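Local coordinates for putative uncharacterized protein (Chaetomium thermophilum, PDB 4XRI) that probably carries proteinaceous cargo into the nucleus as an importin-beta transport receptor, and is thought to bind a small GTPase, at residues E684-L698 with F718-Y732. The protein carries 2 engineered substitutions. Sequence-based numbering, arbitrary orientation.
Sequences ERSQPYCDNFMNYLL and FGDIASAIGGHFETY
Helices 690-698 and 718-725 run nearly antiparallel, at 161°, with axes 11.2 Å apart at closest approach, packing helix against helix within the alpha-solenoid of HEAT repeats that builds importin beta. Ile-721 is a knob in the hole formed by Cys-690, Phe-693, Met-694 and Leu-697; its CD1 meets Leu-697 CD1 tip to tip at 3.7 Å. Met-694, bent at both chi2 and chi3, carries its methyl CE to 3.6 Å from Phe-718 CE1, while its CG lies over the centre of the Tyr-732 ring, 3.8 Å from the centroid. Thr-731 CG2 covers the opposite face of that ring. Tyr-732 OH is modelled 2.3 Å from Asp-691 OD1, near the ring plane, a hydrogen bond whose implausibly short length is doubtful. Where helix 711-725 turns toward helix 730-743, His-728 presents one ring face to the Gln-687 amide, their planes 18° apart and stacked, while Gln-687 CG packs against Ile-725 CG2 at 3.6 Å. Replacing Gln-687 with an alanine would probably uncover this imidazole face and leave Ile-725 CG2 less well packed. The imidazole is held from its edge, where His-728 ND1 donates in plane to a lone pair of Ile-725 O at 3.1 Å.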
loop_
_atom_site.group_PDB
_atom_site.type_symbol
_atom_site.label_atom_id
_atom_site.label_comp_id
_atom_site.label_asym_id
_atom_site.label_seq_id
_atom_site.Cartn_x
_atom_site.Cartn_y
_atom_site.Cartn_z
ATOM N N GLU A 684 7.175 3.905 -37.706
ATOM C CA GLU A 684 7.355 5.101 -38.523
ATOM C C GLU A 684 6.030 5.664 -39.029
ATOM O O GLU A 684 5.953 6.817 -39.451
ATOM C CB GLU A 684 8.276 4.788 -39.700
ATOM C CG GLU A 684 9.590 4.144 -39.287
ATOM C CD GLU A 684 10.472 3.803 -40.469
ATOM O OE1 GLU A 684 10.003 3.930 -41.619
ATOM O OE2 GLU A 684 11.637 3.408 -40.247
ATOM N N ARG A 685 4.985 4.845 -38.976
ATOM C CA ARG A 685 3.646 5.267 -39.371
ATOM C C ARG A 685 3.074 6.291 -38.385
ATOM O O ARG A 685 2.124 7.012 -38.698
ATOM C CB ARG A 685 2.724 4.049 -39.478
ATOM C CG ARG A 685 1.322 4.343 -39.979
ATOM C CD ARG A 685 1.351 5.094 -41.297
ATOM N NE ARG A 685 0.011 5.412 -41.783
ATOM C CZ ARG A 685 -0.683 6.486 -41.419
ATOM N NH1 ARG A 685 -1.895 6.692 -41.918
ATOM N NH2 ARG A 685 -0.166 7.348 -40.557
ATOM N N SER A 686 3.667 6.358 -37.198
ATOM C CA SER A 686 3.206 7.270 -36.156
ATOM C C SER A 686 3.937 8.612 -36.200
ATOM O O SER A 686 3.548 9.562 -35.520
ATOM C CB SER A 686 3.385 6.632 -34.778
ATOM O OG SER A 686 4.758 6.519 -34.446
ATOM N N GLN A 687 4.995 8.676 -37.006
ATOM C CA GLN A 687 5.829 9.876 -37.131
ATOM C C GLN A 687 5.065 11.188 -37.372
ATOM O O GLN A 687 5.426 12.214 -36.797
ATOM C CB GLN A 687 6.854 9.679 -38.256
ATOM C CG GLN A 687 7.848 10.828 -38.445
ATOM C CD GLN A 687 7.337 11.915 -39.377
ATOM O OE1 GLN A 687 6.662 11.636 -40.369
ATOM N NE2 GLN A 687 7.644 13.165 -39.051
ATOM N N PRO A 688 4.020 11.175 -38.225
ATOM C CA PRO A 688 3.316 12.447 -38.433
ATOM C C PRO A 688 2.615 13.025 -37.196
ATOM O O PRO A 688 2.209 14.187 -37.228
ATOM C CB PRO A 688 2.281 12.090 -39.508
ATOM C CG PRO A 688 2.898 10.981 -40.257
ATOM C CD PRO A 688 3.608 10.169 -39.223
ATOM N N TYR A 689 2.471 12.240 -36.133
ATOM C CA TYR A 689 1.772 12.708 -34.938
ATOM C C TYR A 689 2.733 13.050 -33.808
ATOM O O TYR A 689 2.317 13.526 -32.750
ATOM C CB TYR A 689 0.777 11.654 -34.452
ATOM C CG TYR A 689 -0.081 11.065 -35.544
ATOM C CD1 TYR A 689 -1.251 11.694 -35.951
ATOM C CD2 TYR A 689 0.276 9.876 -36.167
ATOM C CE1 TYR A 689 -2.039 11.156 -36.951
ATOM C CE2 TYR A 689 -0.505 9.329 -37.165
ATOM C CZ TYR A 689 -1.660 9.974 -37.554
ATOM O OH TYR A 689 -2.440 9.433 -38.548
ATOM N N CYS A 690 4.018 12.806 -34.035
ATOM C CA CYS A 690 5.001 12.892 -32.964
ATOM C C CYS A 690 5.391 14.317 -32.587
ATOM O O CYS A 690 5.861 14.552 -31.475
ATOM C CB CYS A 690 6.249 12.098 -33.341
ATOM S SG CYS A 690 6.010 10.315 -33.199
ATOM N N ASP A 691 5.200 15.269 -33.495
ATOM C CA ASP A 691 5.484 16.663 -33.165
ATOM C C ASP A 691 4.460 17.175 -32.162
ATOM O O ASP A 691 4.793 17.923 -31.241
ATOM C CB ASP A 691 5.488 17.548 -34.413
ATOM C CG ASP A 691 6.015 18.946 -34.128
ATOM O OD1 ASP A 691 7.222 19.078 -33.828
ATOM O OD2 ASP A 691 5.228 19.913 -34.204
ATOM N N ASN A 692 3.208 16.772 -32.357
ATOM C CA ASN A 692 2.145 17.087 -31.412
ATOM C C ASN A 692 2.399 16.419 -30.068
ATOM O O ASN A 692 2.195 17.025 -29.016
ATOM C CB ASN A 692 0.787 16.659 -31.966
ATOM C CG ASN A 692 0.262 17.614 -33.017
ATOM O OD1 ASN A 692 0.456 18.824 -32.920
ATOM N ND2 ASN A 692 -0.410 17.073 -34.025
ATOM N N PHE A 693 2.851 15.169 -30.115
ATOM C CA PHE A 693 3.222 14.436 -28.911
ATOM C C PHE A 693 4.306 15.178 -28.143
ATOM O O PHE A 693 4.161 15.441 -26.949
ATOM C CB PHE A 693 3.709 13.025 -29.256
ATOM C CG PHE A 693 2.624 12.106 -29.740
ATOM C CD1 PHE A 693 1.296 12.346 -29.426
ATOM C CD2 PHE A 693 2.934 10.999 -30.510
ATOM C CE1 PHE A 693 0.300 11.500 -29.872
ATOM C CE2 PHE A 693 1.944 10.148 -30.959
ATOM C CZ PHE A 693 0.625 10.400 -30.641
ATOM N N MET A 694 5.390 15.509 -28.841
ATOM C CA MET A 694 6.527 16.194 -28.232
ATOM C C MET A 694 6.117 17.507 -27.574
ATOM O O MET A 694 6.565 17.820 -26.471
ATOM C CB MET A 694 7.622 16.453 -29.273
ATOM C CG MET A 694 8.361 15.200 -29.730
ATOM S SD MET A 694 9.226 14.362 -28.385
ATOM C CE MET A 694 10.431 15.608 -27.937
ATOM N N ASN A 695 5.265 18.269 -28.252
ATOM C CA ASN A 695 4.782 19.535 -27.712
ATOM C C ASN A 695 4.050 19.357 -26.384
ATOM O O ASN A 695 4.264 20.125 -25.442
ATOM C CB ASN A 695 3.868 20.230 -28.721
ATOM C CG ASN A 695 4.635 20.833 -29.882
ATOM O OD1 ASN A 695 5.852 21.002 -29.817
ATOM N ND2 ASN A 695 3.923 21.163 -30.950
ATOM N N TYR A 696 3.203 18.336 -26.306
ATOM C CA TYR A 696 2.479 18.051 -25.071
ATOM C C TYR A 696 3.404 17.508 -23.987
ATOM O O TYR A 696 3.301 17.892 -22.820
ATOM C CB TYR A 696 1.339 17.063 -25.324
ATOM C CG TYR A 696 0.066 17.716 -25.812
ATOM C CD1 TYR A 696 -0.798 18.343 -24.923
ATOM C CD2 TYR A 696 -0.272 17.707 -27.158
ATOM C CE1 TYR A 696 -1.962 18.941 -25.361
ATOM C CE2 TYR A 696 -1.434 18.306 -27.605
ATOM C CZ TYR A 696 -2.276 18.919 -26.702
ATOM O OH TYR A 696 -3.434 19.516 -27.141
ATOM N N LEU A 697 4.306 16.612 -24.375
ATOM C CA LEU A 697 5.256 16.027 -23.436
ATOM C C LEU A 697 6.184 17.091 -22.859
ATOM O O LEU A 697 6.378 17.164 -21.644
ATOM C CB LEU A 697 6.075 14.926 -24.112
ATOM C CG LEU A 697 5.306 13.684 -24.574
ATOM C CD1 LEU A 697 6.227 12.741 -25.327
ATOM C CD2 LEU A 697 4.655 12.970 -23.396
ATOM N N LEU A 698 6.753 17.915 -23.734
ATOM C CA LEU A 698 7.628 19.001 -23.307
ATOM C C LEU A 698 6.853 20.020 -22.483
ATOM O O LEU A 698 7.386 20.609 -21.546
ATOM C CB LEU A 698 8.276 19.684 -24.512
ATOM C CG LEU A 698 9.289 18.849 -25.296
ATOM C CD1 LEU A 698 9.679 19.551 -26.587
ATOM C CD2 LEU A 698 10.514 18.560 -24.442
ATOM N N PHE A 718 10.083 9.655 -24.848
ATOM C CA PHE A 718 11.056 10.271 -25.751
ATOM C C PHE A 718 11.836 9.206 -26.510
ATOM O O PHE A 718 12.100 9.342 -27.700
ATOM C CB PHE A 718 12.032 11.174 -24.985
ATOM C CG PHE A 718 11.438 12.482 -24.543
ATOM C CD1 PHE A 718 10.297 12.988 -25.145
ATOM C CD2 PHE A 718 12.033 13.213 -23.528
ATOM C CE1 PHE A 718 9.760 14.195 -24.735
ATOM C CE2 PHE A 718 11.501 14.419 -23.115
ATOM C CZ PHE A 718 10.361 14.910 -23.719
ATOM N N GLY A 719 12.198 8.143 -25.803
ATOM C CA GLY A 719 12.937 7.042 -26.387
ATOM C C GLY A 719 12.150 6.336 -27.468
ATOM O O GLY A 719 12.684 6.022 -28.528
ATOM N N ASP A 720 10.871 6.090 -27.200
ATOM C CA ASP A 720 9.993 5.434 -28.166
ATOM C C ASP A 720 9.759 6.289 -29.408
ATOM O O ASP A 720 9.729 5.773 -30.529
ATOM C CB ASP A 720 8.653 5.090 -27.515
ATOM C CG ASP A 720 8.789 4.059 -26.413
ATOM O OD1 ASP A 720 9.545 3.085 -26.601
ATOM O OD2 ASP A 720 8.142 4.221 -25.359
ATOM N N ILE A 721 9.597 7.593 -29.206
ATOM C CA ILE A 721 9.391 8.519 -30.313
ATOM C C ILE A 721 10.631 8.576 -31.203
ATOM O O ILE A 721 10.530 8.571 -32.433
ATOM C CB ILE A 721 9.046 9.930 -29.806
ATOM C CG1 ILE A 721 7.635 9.944 -29.216
ATOM C CG2 ILE A 721 9.154 10.952 -30.930
ATOM C CD1 ILE A 721 7.266 11.251 -28.554
ATOM N N ALA A 722 11.800 8.619 -30.568
ATOM C CA ALA A 722 13.073 8.639 -31.283
ATOM C C ALA A 722 13.209 7.419 -32.190
ATOM O O ALA A 722 13.641 7.528 -33.337
ATOM C CB ALA A 722 14.236 8.701 -30.300
ATOM N N SER A 723 12.842 6.256 -31.660
ATOM C CA SER A 723 12.878 5.015 -32.426
ATOM C C SER A 723 11.925 5.065 -33.613
ATOM O O SER A 723 12.231 4.558 -34.693
ATOM C CB SER A 723 12.525 3.819 -31.536
ATOM O OG SER A 723 13.600 3.480 -30.682
ATOM N N ALA A 724 10.770 5.685 -33.406
ATOM C CA ALA A 724 9.733 5.729 -34.425
ATOM C C ALA A 724 10.072 6.673 -35.575
ATOM O O ALA A 724 9.781 6.373 -36.733
ATOM C CB ALA A 724 8.400 6.126 -33.798
ATOM N N ILE A 725 10.684 7.813 -35.263
ATOM C CA ILE A 725 10.871 8.856 -36.266
ATOM C C ILE A 725 12.313 9.000 -36.753
ATOM O O ILE A 725 12.586 9.796 -37.650
ATOM C CB ILE A 725 10.398 10.218 -35.732
ATOM C CG1 ILE A 725 11.390 10.782 -34.714
ATOM C CG2 ILE A 725 9.016 10.090 -35.113
ATOM C CD1 ILE A 725 10.996 12.147 -34.188
ATOM N N GLY A 726 13.225 8.234 -36.158
ATOM C CA GLY A 726 14.616 8.197 -36.582
ATOM C C GLY A 726 15.294 9.549 -36.739
ATOM O O GLY A 726 15.426 10.308 -35.778
ATOM N N GLY A 727 15.719 9.848 -37.965
ATOM C CA GLY A 727 16.431 11.076 -38.272
ATOM C C GLY A 727 15.642 12.341 -37.991
ATOM O O GLY A 727 16.219 13.414 -37.819
ATOM N N HIS A 728 14.319 12.217 -37.950
ATOM C CA HIS A 728 13.453 13.344 -37.613
ATOM C C HIS A 728 13.763 13.900 -36.230
ATOM O O HIS A 728 13.582 15.090 -35.979
ATOM C CB HIS A 728 11.981 12.937 -37.669
ATOM C CG HIS A 728 11.419 12.867 -39.053
ATOM N ND1 HIS A 728 11.358 11.697 -39.777
ATOM C CD2 HIS A 728 10.874 13.826 -39.841
ATOM C CE1 HIS A 728 10.806 11.937 -40.954
ATOM N NE2 HIS A 728 10.503 13.220 -41.016
ATOM N N PHE A 729 14.242 13.034 -35.340
ATOM C CA PHE A 729 14.438 13.403 -33.943
ATOM C C PHE A 729 15.523 14.463 -33.748
ATOM O O PHE A 729 15.613 15.067 -32.679
ATOM C CB PHE A 729 14.770 12.168 -33.100
ATOM C CG PHE A 729 14.520 12.363 -31.631
ATOM C CD1 PHE A 729 13.255 12.170 -31.098
ATOM C CD2 PHE A 729 15.543 12.755 -30.786
ATOM C CE1 PHE A 729 13.017 12.362 -29.751
ATOM C CE2 PHE A 729 15.313 12.946 -29.438
ATOM C CZ PHE A 729 14.050 12.748 -28.918
ATOM N N GLU A 730 16.338 14.700 -34.775
ATOM C CA GLU A 730 17.370 15.732 -34.690
ATOM C C GLU A 730 16.737 17.086 -34.373
ATOM O O GLU A 730 17.344 17.937 -33.720
ATOM C CB GLU A 730 18.181 15.816 -35.988
ATOM C CG GLU A 730 19.313 16.827 -35.925
ATOM C CD GLU A 730 20.127 16.894 -37.205
ATOM O OE1 GLU A 730 19.729 16.262 -38.206
ATOM O OE2 GLU A 730 21.170 17.582 -37.204
ATOM N N THR A 731 15.500 17.262 -34.824
ATOM C CA THR A 731 14.723 18.462 -34.537
ATOM C C THR A 731 14.552 18.684 -33.031
ATOM O O THR A 731 14.481 19.822 -32.565
ATOM C CB THR A 731 13.335 18.386 -35.217
ATOM O OG1 THR A 731 13.503 18.369 -36.641
ATOM C CG2 THR A 731 12.458 19.574 -34.835
ATOM N N TYR A 732 14.516 17.594 -32.268
ATOM C CA TYR A 732 14.262 17.682 -30.831
ATOM C C TYR A 732 15.491 17.409 -29.974
ATOM O O TYR A 732 15.427 17.500 -28.749
ATOM C CB TYR A 732 13.153 16.706 -30.431
ATOM C CG TYR A 732 11.920 16.825 -31.288
ATOM C CD1 TYR A 732 11.043 17.888 -31.127
ATOM C CD2 TYR A 732 11.635 15.879 -32.264
ATOM C CE1 TYR A 732 9.916 18.006 -31.913
ATOM C CE2 TYR A 732 10.509 15.990 -33.055
ATOM C CZ TYR A 732 9.657 17.056 -32.875
ATOM O OH TYR A 732 8.540 17.169 -33.662
#